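Local coordinates for cobalamin biosynthesis protein CobN (Mycobacterium tuberculosis, PDB 7C6O) that probably inserts cobalt into the corrin ring during cobalamin biosynthesis, as the large, catalytic subunit of the ATP-dependent cobaltochelatase, at residues A[850-863]-A[894-908]. Residues are numbered along the deposited sequence; the frame is centred on the assembly and turned at random.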
ATOM      1  N   VAL A 850      -6.407 -12.657   1.530  1.00 16.03           N
ATOM      2  CA  VAL A 850      -7.358 -11.693   2.077  1.00 16.56           C
ATOM      3  C   VAL A 850      -8.716 -11.919   1.420  1.00 17.46           C
ATOM      4  O   VAL A 850      -8.791 -12.117   0.198  1.00 19.17           O
ATOM      5  CB  VAL A 850      -6.864 -10.245   1.899  1.00 17.99           C
ATOM      6  CG1 VAL A 850      -5.601 -10.010   2.716  1.00 17.33           C
ATOM      7  CG2 VAL A 850      -6.611  -9.922   0.438  1.00 21.07           C
ATOM      8  N   PRO A 851      -9.818 -11.919   2.185  1.00 18.33           N
ATOM      9  CA  PRO A 851      -9.834 -11.700   3.635  1.00 17.20           C
ATOM     10  C   PRO A 851      -9.357 -12.901   4.446  1.00 19.99           C
ATOM     11  O   PRO A 851      -9.590 -14.049   4.059  1.00 17.80           O
ATOM     12  CB  PRO A 851     -11.311 -11.420   3.924  1.00 15.14           C
ATOM     13  CG  PRO A 851     -12.035 -12.192   2.874  1.00 15.46           C
ATOM     14  CD  PRO A 851     -11.177 -12.100   1.641  1.00 16.00           C
ATOM     15  N   SER A 852      -8.681 -12.625   5.558  1.00 19.30           N
ATOM     16  CA  SER A 852      -8.384 -13.669   6.523  1.00 21.15           C
ATOM     17  C   SER A 852      -9.668 -14.097   7.231  1.00 21.68           C
ATOM     18  O   SER A 852     -10.730 -13.482   7.083  1.00 19.68           O
ATOM     19  CB  SER A 852      -7.357 -13.184   7.546  1.00 21.15           C
ATOM     20  OG  SER A 852      -7.918 -12.212   8.414  1.00 19.88           O
ATOM     21  N   ARG A 853      -9.564 -15.170   8.015  1.00 23.13           N
ATOM     22  CA  ARG A 853     -10.718 -15.619   8.786  1.00 24.34           C
ATOM     23  C   ARG A 853     -11.130 -14.575   9.818  1.00 22.05           C
ATOM     24  O   ARG A 853     -12.326 -14.375  10.066  1.00 20.74           O
ATOM     25  CB  ARG A 853     -10.416 -16.959   9.453  1.00 31.09           C
ATOM     26  CG  ARG A 853     -10.245 -18.108   8.469  1.00 33.98           C
ATOM     27  CD  ARG A 853     -10.020 -19.432   9.184  1.00 37.92           C
ATOM     28  NE  ARG A 853      -9.933 -20.546   8.244  1.00 40.58           N
ATOM     29  CZ  ARG A 853     -10.981 -21.242   7.812  1.00 40.55           C
ATOM     30  NH1 ARG A 853     -12.201 -20.939   8.236  1.00 39.04           N
ATOM     31  NH2 ARG A 853     -10.810 -22.242   6.957  1.00 41.82           N
ATOM     32  N   LEU A 854     -10.156 -13.891  10.427  1.00 19.80           N
ATOM     33  CA  LEU A 854     -10.493 -12.820  11.360  1.00 17.42           C
ATOM     34  C   LEU A 854     -11.169 -11.660  10.640  1.00 18.29           C
ATOM     35  O   LEU A 854     -12.114 -11.062  11.167  1.00 20.15           O
ATOM     36  CB  LEU A 854      -9.243 -12.334  12.094  1.00 18.94           C
ATOM     37  CG  LEU A 854      -8.670 -13.253  13.172  1.00 23.54           C
ATOM     38  CD1 LEU A 854      -7.475 -12.591  13.846  1.00 21.52           C
ATOM     39  CD2 LEU A 854      -9.742 -13.609  14.191  1.00 24.17           C
ATOM     40  N   ALA A 855     -10.691 -11.321   9.439  1.00 16.84           N
ATOM     41  CA  ALA A 855     -11.329 -10.260   8.669  1.00 19.04           C
ATOM     42  C   ALA A 855     -12.726 -10.660   8.220  1.00 18.93           C
ATOM     43  O   ALA A 855     -13.622  -9.809   8.157  1.00 16.99           O
ATOM     44  CB  ALA A 855     -10.464  -9.893   7.462  1.00 16.59           C
ATOM     45  N   TRP A 856     -12.931 -11.943   7.908  1.00 20.33           N
ATOM     46  CA  TRP A 856     -14.269 -12.420   7.578  1.00 17.21           C
ATOM     47  C   TRP A 856     -15.235 -12.178   8.729  1.00 18.55           C
ATOM     48  O   TRP A 856     -16.371 -11.742   8.511  1.00 17.66           O
ATOM     49  CB  TRP A 856     -14.224 -13.904   7.210  1.00 18.07           C
ATOM     50  CG  TRP A 856     -15.580 -14.526   7.068  1.00 20.30           C
ATOM     51  CD1 TRP A 856     -16.117 -15.509   7.848  1.00 21.98           C
ATOM     52  CD2 TRP A 856     -16.577 -14.198   6.092  1.00 20.49           C
ATOM     53  NE1 TRP A 856     -17.386 -15.817   7.415  1.00 22.56           N
ATOM     54  CE2 TRP A 856     -17.691 -15.026   6.338  1.00 24.10           C
ATOM     55  CE3 TRP A 856     -16.635 -13.284   5.035  1.00 18.29           C
ATOM     56  CZ2 TRP A 856     -18.847 -14.970   5.565  1.00 23.48           C
ATOM     57  CZ3 TRP A 856     -17.784 -13.230   4.268  1.00 20.72           C
ATOM     58  CH2 TRP A 856     -18.875 -14.067   4.537  1.00 22.59           C
ATOM     59  N   GLU A 857     -14.803 -12.467   9.961  0.51 18.55           N
ATOM     60  CA  GLU A 857     -15.644 -12.197  11.124  0.51 19.51           C
ATOM     61  C   GLU A 857     -16.006 -10.722  11.206  0.51 17.94           C
ATOM     62  O   GLU A 857     -17.163 -10.370  11.468  0.51 17.11           O
ATOM     63  CB  GLU A 857     -14.934 -12.632  12.407  0.51 20.99           C
ATOM     64  CG  GLU A 857     -14.569 -14.102  12.477  0.51 23.11           C
ATOM     65  CD  GLU A 857     -14.061 -14.499  13.849  0.51 25.86           C
ATOM     66  OE1 GLU A 857     -14.425 -13.824  14.835  0.51 29.60           O
ATOM     67  OE2 GLU A 857     -13.295 -15.480  13.943  0.51 30.16           O
ATOM     68  N   ALA A 858     -15.027  -9.844  10.981  1.00 16.43           N
ATOM     69  CA  ALA A 858     -15.283  -8.411  11.063  1.00 17.12           C
ATOM     70  C   ALA A 858     -16.211  -7.947   9.947  1.00 16.44           C
ATOM     71  O   ALA A 858     -17.124  -7.148  10.186  1.00 19.19           O
ATOM     72  CB  ALA A 858     -13.964  -7.639  11.017  1.00 19.34           C
ATOM     73  N   GLY A 859     -15.996  -8.436   8.725  1.00 14.78           N
ATOM     74  CA  GLY A 859     -16.845  -8.029   7.617  1.00 17.42           C
ATOM     75  C   GLY A 859     -18.293  -8.437   7.809  1.00 16.73           C
ATOM     76  O   GLY A 859     -19.210  -7.682   7.474  1.00 16.09           O
ATOM     77  N   VAL A 860     -18.519  -9.638   8.347  1.00 16.11           N
ATOM     78  CA  VAL A 860     -19.879 -10.069   8.663  1.00 17.40           C
ATOM     79  C   VAL A 860     -20.499  -9.141   9.699  1.00 17.69           C
ATOM     80  O   VAL A 860     -21.664  -8.738   9.579  1.00 21.12           O
ATOM     81  CB  VAL A 860     -19.880 -11.535   9.140  1.00 20.31           C
ATOM     82  CG1 VAL A 860     -21.244 -11.910   9.705  1.00 20.61           C
ATOM     83  CG2 VAL A 860     -19.501 -12.469   7.998  1.00 18.17           C
ATOM     84  N   ALA A 861     -19.731  -8.782  10.730  1.00 15.76           N
ATOM     85  CA  ALA A 861     -20.231  -7.859  11.742  1.00 17.44           C
ATOM     86  C   ALA A 861     -20.500  -6.480  11.149  1.00 17.11           C
ATOM     87  O   ALA A 861     -21.501  -5.839  11.490  1.00 17.03           O
ATOM     88  CB  ALA A 861     -19.242  -7.767  12.905  1.00 16.99           C
ATOM     89  N   LEU A 862     -19.623  -6.010  10.258  1.00 16.01           N
ATOM     90  CA  LEU A 862     -19.864  -4.737   9.582  1.00 15.36           C
ATOM     91  C   LEU A 862     -21.142  -4.796   8.753  1.00 14.60           C
ATOM     92  O   LEU A 862     -21.975  -3.884   8.808  1.00 17.08           O
ATOM     93  CB  LEU A 862     -18.665  -4.371   8.702  1.00 16.12           C
ATOM     94  CG  LEU A 862     -17.419  -3.842   9.419  1.00 16.62           C
ATOM     95  CD1 LEU A 862     -16.194  -3.945   8.524  1.00 15.17           C
ATOM     96  CD2 LEU A 862     -17.631  -2.396   9.865  1.00 18.29           C
ATOM     97  N   ALA A 863     -21.313  -5.868   7.975  1.00 15.05           N
ATOM     98  CA  ALA A 863     -22.529  -6.034   7.184  1.00 14.37           C
ATOM     99  C   ALA A 863     -23.763  -6.090   8.078  1.00 14.53           C
ATOM    100  O   ALA A 863     -24.745  -5.376   7.844  1.00 14.49           O
ATOM    101  CB  ALA A 863     -22.428  -7.295   6.325  1.00 14.45           C
ATOM    102  N   ALA A 894      -6.366  -6.986   7.036  1.00 14.19           N
ATOM    103  CA  ALA A 894      -6.388  -8.249   6.300  1.00 17.31           C
ATOM    104  C   ALA A 894      -7.723  -8.483   5.595  1.00 19.24           C
ATOM    105  O   ALA A 894      -8.081  -9.629   5.306  1.00 17.65           O
ATOM    106  CB  ALA A 894      -6.035  -9.442   7.200  1.00 18.06           C
ATOM    107  N   GLY A 895      -8.476  -7.415   5.318  1.00 18.43           N
ATOM    108  CA  GLY A 895      -9.572  -7.494   4.369  1.00 16.06           C
ATOM    109  C   GLY A 895     -10.987  -7.316   4.890  1.00 17.50           C
ATOM    110  O   GLY A 895     -11.913  -7.937   4.359  1.00 17.37           O
ATOM    111  N   ASP A 896     -11.180  -6.457   5.897  1.00 15.96           N
ATOM    112  CA  ASP A 896     -12.519  -6.250   6.453  1.00 14.01           C
ATOM    113  C   ASP A 896     -13.507  -5.789   5.383  1.00 15.49           C
ATOM    114  O   ASP A 896     -14.631  -6.301   5.302  1.00 13.86           O
ATOM    115  CB  ASP A 896     -12.474  -5.230   7.591  1.00 14.02           C
ATOM    116  CG  ASP A 896     -11.879  -5.794   8.865  1.00 16.90           C
ATOM    117  OD1 ASP A 896     -11.353  -6.924   8.837  1.00 16.81           O
ATOM    118  OD2 ASP A 896     -11.941  -5.095   9.900  1.00 15.73           O
ATOM    119  N   ASP A 897     -13.112  -4.799   4.574  1.00 12.39           N
ATOM    120  CA  ASP A 897     -13.989  -4.286   3.519  1.00 15.97           C
ATOM    121  C   ASP A 897     -14.418  -5.397   2.572  1.00 15.83           C
ATOM    122  O   ASP A 897     -15.591  -5.488   2.187  1.00 15.88           O
ATOM    123  CB  ASP A 897     -13.282  -3.195   2.713  1.00 16.86           C
ATOM    124  CG  ASP A 897     -13.075  -1.910   3.486  1.00 17.79           C
ATOM    125  OD1 ASP A 897     -13.658  -1.740   4.579  1.00 17.74           O
ATOM    126  OD2 ASP A 897     -12.315  -1.059   2.971  1.00 17.19           O
ATOM    127  N   ILE A 898     -13.461  -6.223   2.151  1.00 14.62           N
ATOM    128  CA  ILE A 898     -13.747  -7.291   1.197  1.00 15.44           C
ATOM    129  C   ILE A 898     -14.760  -8.262   1.783  1.00 17.01           C
ATOM    130  O   ILE A 898     -15.722  -8.664   1.117  1.00 18.50           O
ATOM    131  CB  ILE A 898     -12.445  -8.010   0.803  1.00 14.42           C
ATOM    132  CG1 ILE A 898     -11.416  -7.002   0.283  1.00 15.42           C
ATOM    133  CG2 ILE A 898     -12.732  -9.100  -0.220  1.00 14.57           C
ATOM    134  CD1 ILE A 898      -9.981  -7.470   0.435  1.00 15.92           C
ATOM    135  N   ALA A 899     -14.554  -8.653   3.043  1.00 17.22           N
ATOM    136  CA  ALA A 899     -15.476  -9.570   3.701  1.00 17.20           C
ATOM    137  C   ALA A 899     -16.871  -8.968   3.817  1.00 16.68           C
ATOM    138  O   ALA A 899     -17.874  -9.683   3.706  1.00 18.27           O
ATOM    139  CB  ALA A 899     -14.938  -9.948   5.079  1.00 16.63           C
ATOM    140  N   GLU A 900     -16.958  -7.653   4.039  1.00 14.83           N
ATOM    141  CA  GLU A 900     -18.267  -7.021   4.153  1.00 14.76           C
ATOM    142  C   GLU A 900     -19.038  -7.117   2.842  1.00 14.76           C
ATOM    143  O   GLU A 900     -20.240  -7.407   2.843  1.00 13.83           O
ATOM    144  CB  GLU A 900     -18.123  -5.559   4.581  1.00 15.06           C
ATOM    145  CG  GLU A 900     -19.462  -4.878   4.845  1.00 13.46           C
ATOM    146  CD  GLU A 900     -19.324  -3.413   5.219  1.00 13.75           C
ATOM    147  OE1 GLU A 900     -18.199  -2.881   5.155  1.00 15.02           O
ATOM    148  OE2 GLU A 900     -20.349  -2.791   5.574  1.00 17.33           O
ATOM    149  N   VAL A 901     -18.363  -6.878   1.716  1.00 16.79           N
ATOM    150  CA  VAL A 901     -19.008  -7.028   0.414  1.00 14.72           C
ATOM    151  C   VAL A 901     -19.518  -8.454   0.236  1.00 15.53           C
ATOM    152  O   VAL A 901     -20.673  -8.678  -0.141  1.00 14.54           O
ATOM    153  CB  VAL A 901     -18.038  -6.636  -0.716  1.00 15.31           C
ATOM    154  CG1 VAL A 901     -18.678  -6.896  -2.072  1.00 12.81           C
ATOM    155  CG2 VAL A 901     -17.624  -5.176  -0.587  1.00 13.85           C
ATOM    156  N   LEU A 902     -18.658  -9.436   0.509  1.00 17.09           N
ATOM    157  CA  LEU A 902     -19.057 -10.835   0.385  1.00 19.45           C
ATOM    158  C   LEU A 902     -20.222 -11.164   1.311  1.00 20.20           C
ATOM    159  O   LEU A 902     -21.161 -11.866   0.915  1.00 18.53           O
ATOM    160  CB  LEU A 902     -17.860 -11.743   0.675  1.00 15.74           C
ATOM    161  CG  LEU A 902     -16.713 -11.664  -0.336  1.00 15.77           C
ATOM    162  CD1 LEU A 902     -15.537 -12.534   0.088  1.00 17.35           C
ATOM    163  CD2 LEU A 902     -17.198 -12.065  -1.719  1.00 16.25           C
ATOM    164  N   ALA A 903     -20.186 -10.657   2.547  1.00 19.93           N
ATOM    165  CA  ALA A 903     -21.255 -10.947   3.498  1.00 18.15           C
ATOM    166  C   ALA A 903     -22.584 -10.361   3.038  1.00 18.21           C
ATOM    167  O   ALA A 903     -23.634 -11.003   3.173  1.00 19.17           O
ATOM    168  CB  ALA A 903     -20.886 -10.419   4.885  1.00 14.37           C
ATOM    169  N   LEU A 904     -22.565  -9.141   2.496  1.00 15.33           N
ATOM    170  CA  LEU A 904     -23.802  -8.535   2.012  1.00 14.33           C
ATOM    171  C   LEU A 904     -24.391  -9.338   0.858  1.00 16.35           C
ATOM    172  O   LEU A 904     -25.611  -9.542   0.790  1.00 18.87           O
ATOM    173  CB  LEU A 904     -23.547  -7.087   1.591  1.00 15.74           C
ATOM    174  CG  LEU A 904     -23.264  -6.101   2.725  1.00 16.28           C
ATOM    175  CD1 LEU A 904     -22.687  -4.802   2.182  1.00 14.15           C
ATOM    176  CD2 LEU A 904     -24.535  -5.837   3.519  1.00 17.95           C
ATOM    177  N   LEU A 905     -23.536  -9.807  -0.056  1.00 17.93           N
ATOM    178  CA  LEU A 905     -23.980 -10.643  -1.165  1.00 18.50           C
ATOM    179  C   LEU A 905     -24.432 -12.025  -0.711  1.00 22.59           C
ATOM    180  O   LEU A 905     -25.159 -12.697  -1.449  1.00 22.26           O
ATOM    181  CB  LEU A 905     -22.856 -10.798  -2.193  1.00 13.95           C
ATOM    182  CG  LEU A 905     -22.342  -9.527  -2.869  1.00 15.23           C
ATOM    183  CD1 LEU A 905     -21.171  -9.850  -3.780  1.00 13.22           C
ATOM    184  CD2 LEU A 905     -23.458  -8.852  -3.646  1.00 14.85           C
ATOM    185  N   GLY A 906     -24.012 -12.466   0.471  1.00 21.50           N
ATOM    186  CA  GLY A 906     -24.339 -13.803   0.925  1.00 22.79           C
ATOM    187  C   GLY A 906     -23.383 -14.861   0.422  1.00 22.05           C
ATOM    188  O   GLY A 906     -23.809 -15.981   0.115  1.00 23.28           O
ATOM    189  N   VAL A 907     -22.097 -14.534   0.326  1.00 22.19           N
ATOM    190  CA  VAL A 907     -21.076 -15.434  -0.196  1.00 22.78           C
ATOM    191  C   VAL A 907     -19.977 -15.567   0.846  1.00 23.25           C
ATOM    192  O   VAL A 907     -19.492 -14.561   1.377  1.00 23.98           O
ATOM    193  CB  VAL A 907     -20.501 -14.928  -1.531  1.00 21.66           C
ATOM    194  CG1 VAL A 907     -19.386 -15.842  -2.017  1.00 17.96           C
ATOM    195  CG2 VAL A 907     -21.596 -14.830  -2.565  1.00 20.63           C
ATOM    196  N   ARG A 908     -19.586 -16.802   1.128  1.00 23.13           N
ATOM    197  CA  ARG A 908     -18.537 -17.115   2.085  1.00 23.04           C
ATOM    198  C   ARG A 908     -17.229 -17.408   1.363  1.00 22.33           C
ATOM    199  O   ARG A 908     -17.235 -18.045   0.302  1.00 21.76           O
ATOM    200  CB  ARG A 908     -18.933 -18.328   2.930  1.00 29.58           C
ATOM    201  CG  ARG A 908     -18.139 -18.494   4.211  1.00 37.20           C
ATOM    202  CD  ARG A 908     -18.447 -19.826   4.875  1.00 42.24           C
ATOM    203  NE  ARG A 908     -19.874 -20.126   4.850  1.00 45.25           N
ATOM    204  CZ  ARG A 908     -20.738 -19.743   5.784  1.00 46.12           C
ATOM    205  NH1 ARG A 908     -20.322 -19.039   6.827  1.00 46.81           N
ATOM    206  NH2 ARG A 908     -22.020 -20.064   5.674  1.00 46.05           N
TER
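Gly-859 and Glu-900 bring two helices of the CobN/magnesium chelatase region together with their CA atoms only 3.9 Å apart. The axes of 853-863 and 896-905 close to 7.1 Å and cross at -56°, a close, buried helix-helix crossing built on Gly-859, Ala-899 and Ala-903; helix 896-905 also packs on strand 880-885 of a mixed sheet. Having no side chain, Gly-859 admits the Ala-899 methyl to its CA, and its carbonyl O receives a CA-H...O contact from Glu-900. The Ala-903 methyl enters as a knob the hole formed by Trp-856, Gly-859, Val-860 and Ala-863. At one end of the crossing, the carbonyl O of Ala-894, a positive-phi residue, accepts a hydrogen bond from Ser-852 N (3.1 Å) and a CA-H...O contact from Pro-851 CA. Ser-852 N-caps its own helix, its OG accepting from Ala-855 N. Pro-851, after a cis peptide bond, lays its ring against Ile-898 and Ala-899.

On the flank away from Trp-856 lie two acidic side chains. Asp-896 sets its carboxylate against the methyls of Ala-855 and Ala-858, while OD2 forms a salt bridge with Arg-830 and a hydrogen bond with Asn-1100. The extended chain of Glu-900 crosses Leu-862 at about a right angle and gives OE1 to Asn-1060.

The side toward Trp-856 is partly open to solvent, and here larger side chains take over from the close backbone approach. Although Trp-856 CB points away from 894-908, chi1 of 171° turns the indole obliquely forward and back across, so that CZ3 meets Leu-902 CB at the ring edge, 3.9 Å away. Val-860 CG2 sits over one face, offset to the rim. Arg-908 passes the ring with its aliphatic stem; its guanidinium, turned 70° from the indole plane, pairs with Glu-928. At the far end of the indole, Trp-856 CH2 comes within 3.3 Å of Val-907 O.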